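Local coordinates for protein CRISPR-associated endoribonuclease Cse3 (Thermus thermophilus, PDB 2Y8Y) that binds the repeat RNA of CRISPR transcripts and cleaves it as an endoribonuclease, yielding crRNA that it retains after processing, at residues A[44-49]-A[65-70]; A[154-159]-A[175-180]. All blocks are in the same frame, centred on the assembly; numbering follows the deposited sequence.

How the contacts relate
Both segments of contact 1 precede those of contact 2 in the sequence. The contacts lie on opposite sides of the chain's centre, with centres about 23 Å apart and nearest atoms about 12 Å apart, and do not touch. Each belongs to its own antiparallel sheet: contact 1 joins the entry into strand 49-52 to the end of strand 62-67, in the four-stranded sheet ordered 49-52, 62-67, 5-12, 81-89, while contact 2 pairs strands 150-160 and 173-186 of the larger, branched sheet. Together they sample both sheets of this ferredoxin-like RNA-processing enzyme. Contact 1 reaches RNA phosphates directly; contact 2 comes within about 6 Å of the nucleic acid.

Contact 1: residues A[44-49]-A[65-70]; sequences GRERLL and VQTLTE. With nucleotides of chain B.
Glu46 reaches across to the turn at Leu68 and Thr69 and spends both carboxylate oxygens there. Its CG is anti to the backbone N (chi1 -173°) and a bend at chi2 (55°) carries CD toward the end of strand 62-67. OE2 takes Leu68 N through its syn lone pair, 2.7 Å and nearly straight, and also accepts Arg47 N from the anti side. OE1 accepts Thr69 N and Thr69 OG1 from one face of its plane, the hydroxyl lying nearly along the C-O axis at 2.6 Å. Leu68 CD1 packs against Arg47 CB, and Leu48 CD1 meets Val65 CG1 obliquely at 3.5 Å. Leu49 and Gln66, an antiparallel hydrogen-bonded pair with side chains side by side, join outer strand 49-52 to 62-67 in the four-stranded sheet of a ferredoxin-like fold. Gln66 NE2, also bonded to Leu196 O, shares a water with Arg47 O.

The Arg47 guanidinium turns to the RNA instead. NE and NH2 grip Leu48 O side-on; NH1 donates to OP1 of G16 of chain B (2.8 Å) and OP2 of DG17 of chain B (2.9 Å), and NH2 also donates to that OP2. Four hydrogen bonds thus grip the Glu46 carboxylate, three of them, from Leu68 and Thr69, tying the loop to the strand's end, while Leu48 O orients an arginine whose positive charge probably helps hold two successive phosphates.

Contact 2: residues A[154-159]-A[175-180]; sequences QDTFLE and VQAVLF
Asp155 and Gln176 both carry CG anti to the backbone N (chi1 -168° and -174°), which sends the carboxylate and the extended amide chain out on the same face of the sheet, where they cross obliquely with their planes 39° apart. Asp155 OD2 makes a salt bridge to Lys126 of helix 123-136, and the carboxylate also lies alongside Val178, whose CG2 comes within 3.9 Å of OD1. On that face too, Phe157 has CG beside its own backbone N, and ring atom CE2 comes 3.7 Å from Gln176 CB, while Gln176 CG lies over one face of the ring.

The opposite face is apolar in part: Leu158 CG rests 4.0 Å from Ala177 CB, and its CB approaches that of Val175. Gln154 CB meets Leu179 CB there, and Gln154 OE1 accepts from a water that bonds weakly to Ala177 O.

Between the faces runs a twisted antiparallel pairing. Thr156 and Ala177 exchange bonds in both directions, with Ala177 N to Thr156 O at 2.8 Å and nearly straight, and Leu158 and Val175 do likewise, Leu158 N to Val175 O being 2.7 Å. At the intervening non-hydrogen-bonded pair of Phe157 and Gln176, Phe157 CA makes a CA-H...O contact with Val175 O at 3.3 Å. The backbone bonds therefore set the register of a beta hairpin of consecutive strands, 150-160 and 173-186, the latter also pairing with 98-110. On one face the lysine's charge probably balances Asp155; on the other, Leu158, Val175 and Ala177 form an aliphatic patch that Leu208 touches through Val175 and Ala177.

Contact 1: residues A[44-49]-A[65-70]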
loop_
_atom_site.group_PDB
_atom_site.type_symbol
_atom_site.label_atom_id
_atom_site.label_comp_id
_atom_site.label_asym_id
_atom_site.label_seq_id
_atom_site.Cartn_x
_atom_site.Cartn_y
_atom_site.Cartn_z
ATOM N N GLY A 44 10.386 12.931 10.436
ATOM C CA GLY A 44 10.811 12.474 9.125
ATOM C C GLY A 44 11.283 11.035 9.088
ATOM O O GLY A 44 12.024 10.641 8.187
ATOM N N ARG A 45 10.843 10.237 10.057
ATOM C CA ARG A 45 11.306 8.860 10.162
ATOM C C ARG A 45 10.273 7.856 9.677
ATOM O O ARG A 45 10.490 6.646 9.779
ATOM C CB ARG A 45 11.656 8.510 11.613
ATOM C CG ARG A 45 12.719 9.380 12.267
ATOM C CD ARG A 45 13.073 8.856 13.657
ATOM N NE ARG A 45 12.115 9.244 14.699
ATOM C CZ ARG A 45 11.286 8.412 15.330
ATOM N NH1 ARG A 45 11.268 7.117 15.037
ATOM N NH2 ARG A 45 10.478 8.878 16.272
ATOM N N GLU A 46 9.154 8.345 9.144
ATOM C CA GLU A 46 8.019 7.461 8.901
ATOM C C GLU A 46 7.479 7.514 7.453
ATOM O O GLU A 46 7.532 8.552 6.773
ATOM C CB GLU A 46 6.923 7.757 9.931
ATOM C CG GLU A 46 5.723 6.806 9.935
ATOM C CD GLU A 46 6.120 5.348 10.097
ATOM O OE1 GLU A 46 6.253 4.881 11.254
ATOM O OE2 GLU A 46 6.267 4.673 9.065
ATOM N N ARG A 47 6.986 6.368 6.996
ATOM C CA ARG A 47 6.216 6.267 5.762
ATOM C C ARG A 47 5.028 5.377 6.086
ATOM O O ARG A 47 5.091 4.157 5.951
ATOM C CB ARG A 47 7.064 5.670 4.634
ATOM C CG ARG A 47 6.282 5.325 3.339
ATOM C CD ARG A 47 5.690 6.562 2.634
ATOM N NE ARG A 47 4.344 6.887 3.090
ATOM C CZ ARG A 47 3.662 7.948 2.688
ATOM N NH1 ARG A 47 4.227 8.777 1.818
ATOM N NH2 ARG A 47 2.438 8.179 3.141
ATOM N N LEU A 48 3.942 5.999 6.525
ATOM C CA LEU A 48 2.730 5.275 6.833
ATOM C C LEU A 48 2.103 4.786 5.521
ATOM O O LEU A 48 1.927 5.587 4.591
ATOM C CB LEU A 48 1.779 6.232 7.541
ATOM C CG LEU A 48 0.349 5.763 7.732
ATOM C CD1 LEU A 48 0.369 4.593 8.677
ATOM C CD2 LEU A 48 -0.479 6.917 8.261
ATOM N N LEU A 49 1.789 3.490 5.446
ATOM C CA LEU A 49 1.057 2.916 4.311
ATOM C C LEU A 49 -0.070 2.048 4.844
ATOM O O LEU A 49 0.035 1.474 5.928
ATOM C CB LEU A 49 1.984 2.063 3.447
ATOM C CG LEU A 49 3.175 2.767 2.813
ATOM C CD1 LEU A 49 4.138 1.759 2.196
ATOM C CD2 LEU A 49 2.689 3.758 1.763
ATOM N N VAL A 65 -2.042 -1.985 8.138
ATOM C CA VAL A 65 -1.223 -0.783 8.246
ATOM C C VAL A 65 0.231 -1.161 8.379
ATOM O O VAL A 65 0.589 -1.947 9.254
ATOM C CB VAL A 65 -1.584 0.042 9.498
ATOM C CG1 VAL A 65 -0.801 1.353 9.507
ATOM C CG2 VAL A 65 -3.085 0.286 9.574
ATOM N N GLN A 66 1.073 -0.592 7.527
ATOM C CA GLN A 66 2.509 -0.761 7.654
ATOM C C GLN A 66 3.145 0.547 8.081
ATOM O O GLN A 66 2.876 1.616 7.503
ATOM C CB GLN A 66 3.110 -1.182 6.320
ATOM C CG GLN A 66 4.606 -1.381 6.391
ATOM C CD GLN A 66 5.169 -1.849 5.075
ATOM O OE1 GLN A 66 5.029 -3.019 4.711
ATOM N NE2 GLN A 66 5.789 -0.934 4.330
ATOM N N THR A 67 3.986 0.464 9.105
ATOM C CA THR A 67 4.754 1.612 9.546
ATOM C C THR A 67 6.211 1.205 9.690
ATOM O O THR A 67 6.516 0.038 9.906
ATOM C CB THR A 67 4.231 2.165 10.883
ATOM O OG1 THR A 67 4.221 1.122 11.866
ATOM C CG2 THR A 67 2.814 2.700 10.730
ATOM N N LEU A 68 7.100 2.167 9.533
ATOM C CA LEU A 68 8.527 1.927 9.705
ATOM C C LEU A 68 8.946 2.053 11.164
ATOM O O LEU A 68 10.031 1.604 11.538
ATOM C CB LEU A 68 9.319 2.919 8.854
ATOM C CG LEU A 68 9.000 2.882 7.357
ATOM C CD1 LEU A 68 9.866 3.885 6.608
ATOM C CD2 LEU A 68 9.221 1.504 6.796
ATOM N N THR A 69 8.088 2.659 11.978
ATOM C CA THR A 69 8.388 2.854 13.395
ATOM C C THR A 69 7.279 2.227 14.212
ATOM O O THR A 69 6.221 1.910 13.700
ATOM C CB THR A 69 8.549 4.344 13.741
ATOM O OG1 THR A 69 7.278 5.015 13.688
ATOM C CG2 THR A 69 9.518 5.015 12.766
ATOM N N GLU A 70 7.527 2.020 15.497
ATOM C CA GLU A 70 6.570 1.285 16.298
ATOM C C GLU A 70 5.339 2.140 16.552
ATOM O O GLU A 70 5.443 3.224 17.116
ATOM C CB GLU A 70 7.192 0.845 17.625
ATOM C CG GLU A 70 6.312 -0.150 18.349
ATOM C CD GLU A 70 6.904 -0.603 19.658
ATOM O OE1 GLU A 70 8.044 -0.200 19.948
ATOM O OE2 GLU A 70 6.226 -1.359 20.387
ATOM P P G B 16 6.266 9.531 -1.122
ATOM O OP1 G B 16 6.415 8.665 0.071
ATOM O OP2 G B 16 5.454 9.040 -2.274
ATOM O "O5'" G B 16 5.737 10.964 -0.701
ATOM C "C5'" G B 16 6.318 11.671 0.380
ATOM C "C4'" G B 16 5.669 13.020 0.563
ATOM O "O4'" G B 16 5.785 13.799 -0.655
ATOM C "C3'" G B 16 4.173 13.019 0.841
ATOM O "O3'" G B 16 3.867 12.690 2.179
ATOM C "C2'" G B 16 3.786 14.439 0.458
ATOM O "O2'" G B 16 4.204 15.357 1.458
ATOM C "C1'" G B 16 4.651 14.648 -0.780
ATOM N N9 G B 16 3.916 14.288 -2.004
ATOM C C8 G B 16 4.017 13.143 -2.761
ATOM N N7 G B 16 3.186 13.151 -3.770
ATOM C C5 G B 16 2.492 14.353 -3.656
ATOM C C6 G B 16 1.467 14.905 -4.466
ATOM O O6 G B 16 0.940 14.434 -5.486
ATOM N N1 G B 16 1.054 16.142 -3.994
ATOM C C2 G B 16 1.568 16.777 -2.890
ATOM N N2 G B 16 1.040 17.978 -2.589
ATOM N N3 G B 16 2.525 16.268 -2.124
ATOM C C4 G B 16 2.938 15.065 -2.568
ATOM P P DG B 17 2.471 11.988 2.567
ATOM O OP1 DG B 17 2.489 11.751 4.021
ATOM O OP2 DG B 17 2.252 10.843 1.661
ATOM O "O5'" DG B 17 1.359 13.076 2.187
ATOM C "C5'" DG B 17 1.271 14.337 2.820
ATOM C "C4'" DG B 17 0.288 15.258 2.129
ATOM O "O4'" DG B 17 0.590 15.397 0.717
ATOM C "C3'" DG B 17 -1.206 14.950 2.173
ATOM O "O3'" DG B 17 -1.705 15.321 3.439
ATOM C "C2'" DG B 17 -1.724 15.852 1.052
ATOM C "C1'" DG B 17 -0.580 15.799 0.038
ATOM N N9 DG B 17 -0.835 14.974 -1.158
ATOM C C8 DG B 17 -0.283 13.763 -1.495
ATOM N N7 DG B 17 -0.716 13.318 -2.652
ATOM C C5 DG B 17 -1.607 14.298 -3.090
ATOM C C6 DG B 17 -2.400 14.376 -4.265
ATOM O O6 DG B 17 -2.480 13.580 -5.201
ATOM N N1 DG B 17 -3.152 15.548 -4.310
ATOM C C2 DG B 17 -3.149 16.518 -3.338
ATOM N N2 DG B 17 -3.950 17.579 -3.556
ATOM N N3 DG B 17 -2.415 16.458 -2.236
ATOM C C4 DG B 17 -1.680 15.325 -2.179
HETATM O O HOH W 1 6.293 1.788 5.028
#

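Contact 2: residues A[154-159]-A[175-180]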
loop_
_atom_site.group_PDB
_atom_site.type_symbol
_atom_site.label_atom_id
_atom_site.label_comp_id
_atom_site.label_asym_id
_atom_site.label_seq_id
_atom_site.Cartn_x
_atom_site.Cartn_y
_atom_site.Cartn_z
ATOM N N GLN A 154 -9.512 -5.821 -9.090
ATOM C CA GLN A 154 -10.486 -4.751 -8.920
ATOM C C GLN A 154 -9.907 -3.520 -9.569
ATOM O O GLN A 154 -8.704 -3.271 -9.498
ATOM C CB GLN A 154 -10.736 -4.474 -7.428
ATOM C CG GLN A 154 -11.879 -3.478 -7.200
ATOM C CD GLN A 154 -11.974 -3.004 -5.776
ATOM O OE1 GLN A 154 -10.979 -2.616 -5.179
ATOM N NE2 GLN A 154 -13.179 -3.041 -5.216
ATOM N N ASP A 155 -10.762 -2.758 -10.228
ATOM C CA ASP A 155 -10.364 -1.498 -10.821
ATOM C C ASP A 155 -11.528 -0.563 -10.563
ATOM O O ASP A 155 -12.616 -0.717 -11.149
ATOM C CB ASP A 155 -10.100 -1.686 -12.311
ATOM C CG ASP A 155 -9.409 -0.503 -12.948
ATOM O OD1 ASP A 155 -9.628 0.630 -12.492
ATOM O OD2 ASP A 155 -8.654 -0.718 -13.925
ATOM N N THR A 156 -11.314 0.390 -9.663
ATOM C CA THR A 156 -12.409 1.238 -9.203
ATOM C C THR A 156 -11.887 2.642 -8.914
ATOM O O THR A 156 -10.767 2.983 -9.296
ATOM C CB THR A 156 -13.107 0.616 -7.979
ATOM O OG1 THR A 156 -14.312 1.333 -7.684
ATOM C CG2 THR A 156 -12.200 0.623 -6.758
ATOM N N PHE A 157 -12.708 3.469 -8.275
ATOM C CA PHE A 157 -12.280 4.807 -7.892
ATOM C C PHE A 157 -12.479 5.015 -6.399
ATOM O O PHE A 157 -13.473 4.562 -5.832
ATOM C CB PHE A 157 -13.044 5.874 -8.693
ATOM C CG PHE A 157 -12.632 5.949 -10.136
ATOM C CD1 PHE A 157 -13.246 5.156 -11.090
ATOM C CD2 PHE A 157 -11.612 6.793 -10.536
ATOM C CE1 PHE A 157 -12.853 5.218 -12.416
ATOM C CE2 PHE A 157 -11.219 6.859 -11.857
ATOM C CZ PHE A 157 -11.840 6.068 -12.797
ATOM N N LEU A 158 -11.523 5.670 -5.760
ATOM C CA LEU A 158 -11.719 6.131 -4.396
ATOM C C LEU A 158 -12.365 7.497 -4.485
ATOM O O LEU A 158 -11.942 8.330 -5.282
ATOM C CB LEU A 158 -10.383 6.264 -3.666
ATOM C CG LEU A 158 -9.473 5.035 -3.623
ATOM C CD1 LEU A 158 -8.248 5.343 -2.792
ATOM C CD2 LEU A 158 -10.219 3.848 -3.062
ATOM N N GLU A 159 -13.389 7.729 -3.673
ATOM C CA GLU A 159 -14.014 9.040 -3.604
ATOM C C GLU A 159 -13.393 9.798 -2.443
ATOM O O GLU A 159 -13.625 9.470 -1.280
ATOM C CB GLU A 159 -15.521 8.905 -3.406
ATOM C CG GLU A 159 -16.185 7.927 -4.369
ATOM C CD GLU A 159 -16.087 8.369 -5.817
ATOM O OE1 GLU A 159 -16.027 9.592 -6.061
ATOM O OE2 GLU A 159 -16.069 7.494 -6.711
ATOM N N VAL A 175 -9.964 9.047 -7.398
ATOM C CA VAL A 175 -8.629 8.495 -7.573
ATOM C C VAL A 175 -8.759 7.052 -8.014
ATOM O O VAL A 175 -9.352 6.240 -7.314
ATOM C CB VAL A 175 -7.829 8.569 -6.263
ATOM C CG1 VAL A 175 -6.443 7.966 -6.447
ATOM C CG2 VAL A 175 -7.751 10.010 -5.782
ATOM N N GLN A 176 -8.225 6.738 -9.188
ATOM C CA GLN A 176 -8.317 5.375 -9.696
ATOM C C GLN A 176 -7.487 4.412 -8.854
ATOM O O GLN A 176 -6.301 4.641 -8.597
ATOM C CB GLN A 176 -7.917 5.320 -11.177
ATOM C CG GLN A 176 -8.152 3.948 -11.752
ATOM C CD GLN A 176 -8.116 3.898 -13.248
ATOM O OE1 GLN A 176 -7.732 4.859 -13.918
ATOM N NE2 GLN A 176 -8.540 2.774 -13.788
ATOM N N ALA A 177 -8.123 3.327 -8.426
ATOM C CA ALA A 177 -7.482 2.354 -7.556
ATOM C C ALA A 177 -7.522 0.994 -8.232
ATOM O O ALA A 177 -8.598 0.434 -8.466
ATOM C CB ALA A 177 -8.196 2.309 -6.214
ATOM N N VAL A 178 -6.340 0.472 -8.541
ATOM C CA VAL A 178 -6.200 -0.775 -9.263
ATOM C C VAL A 178 -5.559 -1.783 -8.319
ATOM O O VAL A 178 -4.446 -1.548 -7.815
ATOM C CB VAL A 178 -5.306 -0.573 -10.500
ATOM C CG1 VAL A 178 -5.154 -1.873 -11.270
ATOM C CG2 VAL A 178 -5.888 0.491 -11.394
ATOM N N LEU A 179 -6.264 -2.879 -8.054
ATOM C CA LEU A 179 -5.779 -3.921 -7.161
ATOM C C LEU A 179 -5.111 -5.038 -7.953
ATOM O O LEU A 179 -5.782 -5.798 -8.665
ATOM C CB LEU A 179 -6.937 -4.480 -6.324
ATOM C CG LEU A 179 -6.557 -5.560 -5.312
ATOM C CD1 LEU A 179 -5.567 -5.025 -4.276
ATOM C CD2 LEU A 179 -7.815 -6.054 -4.635
ATOM N N PHE A 180 -3.785 -5.125 -7.826
ATOM C CA PHE A 180 -2.978 -6.137 -8.500
ATOM C C PHE A 180 -2.656 -7.270 -7.535
ATOM O O PHE A 180 -2.376 -7.032 -6.350
ATOM C CB PHE A 180 -1.618 -5.567 -8.921
ATOM C CG PHE A 180 -1.664 -4.446 -9.929
ATOM C CD1 PHE A 180 -1.850 -4.703 -11.289
ATOM C CD2 PHE A 180 -1.409 -3.142 -9.526
ATOM C CE1 PHE A 180 -1.812 -3.668 -12.224
ATOM C CE2 PHE A 180 -1.378 -2.106 -10.442
ATOM C CZ PHE A 180 -1.593 -2.373 -11.800
HETATM O O HOH W 2 -8.820 -1.292 -6.146
#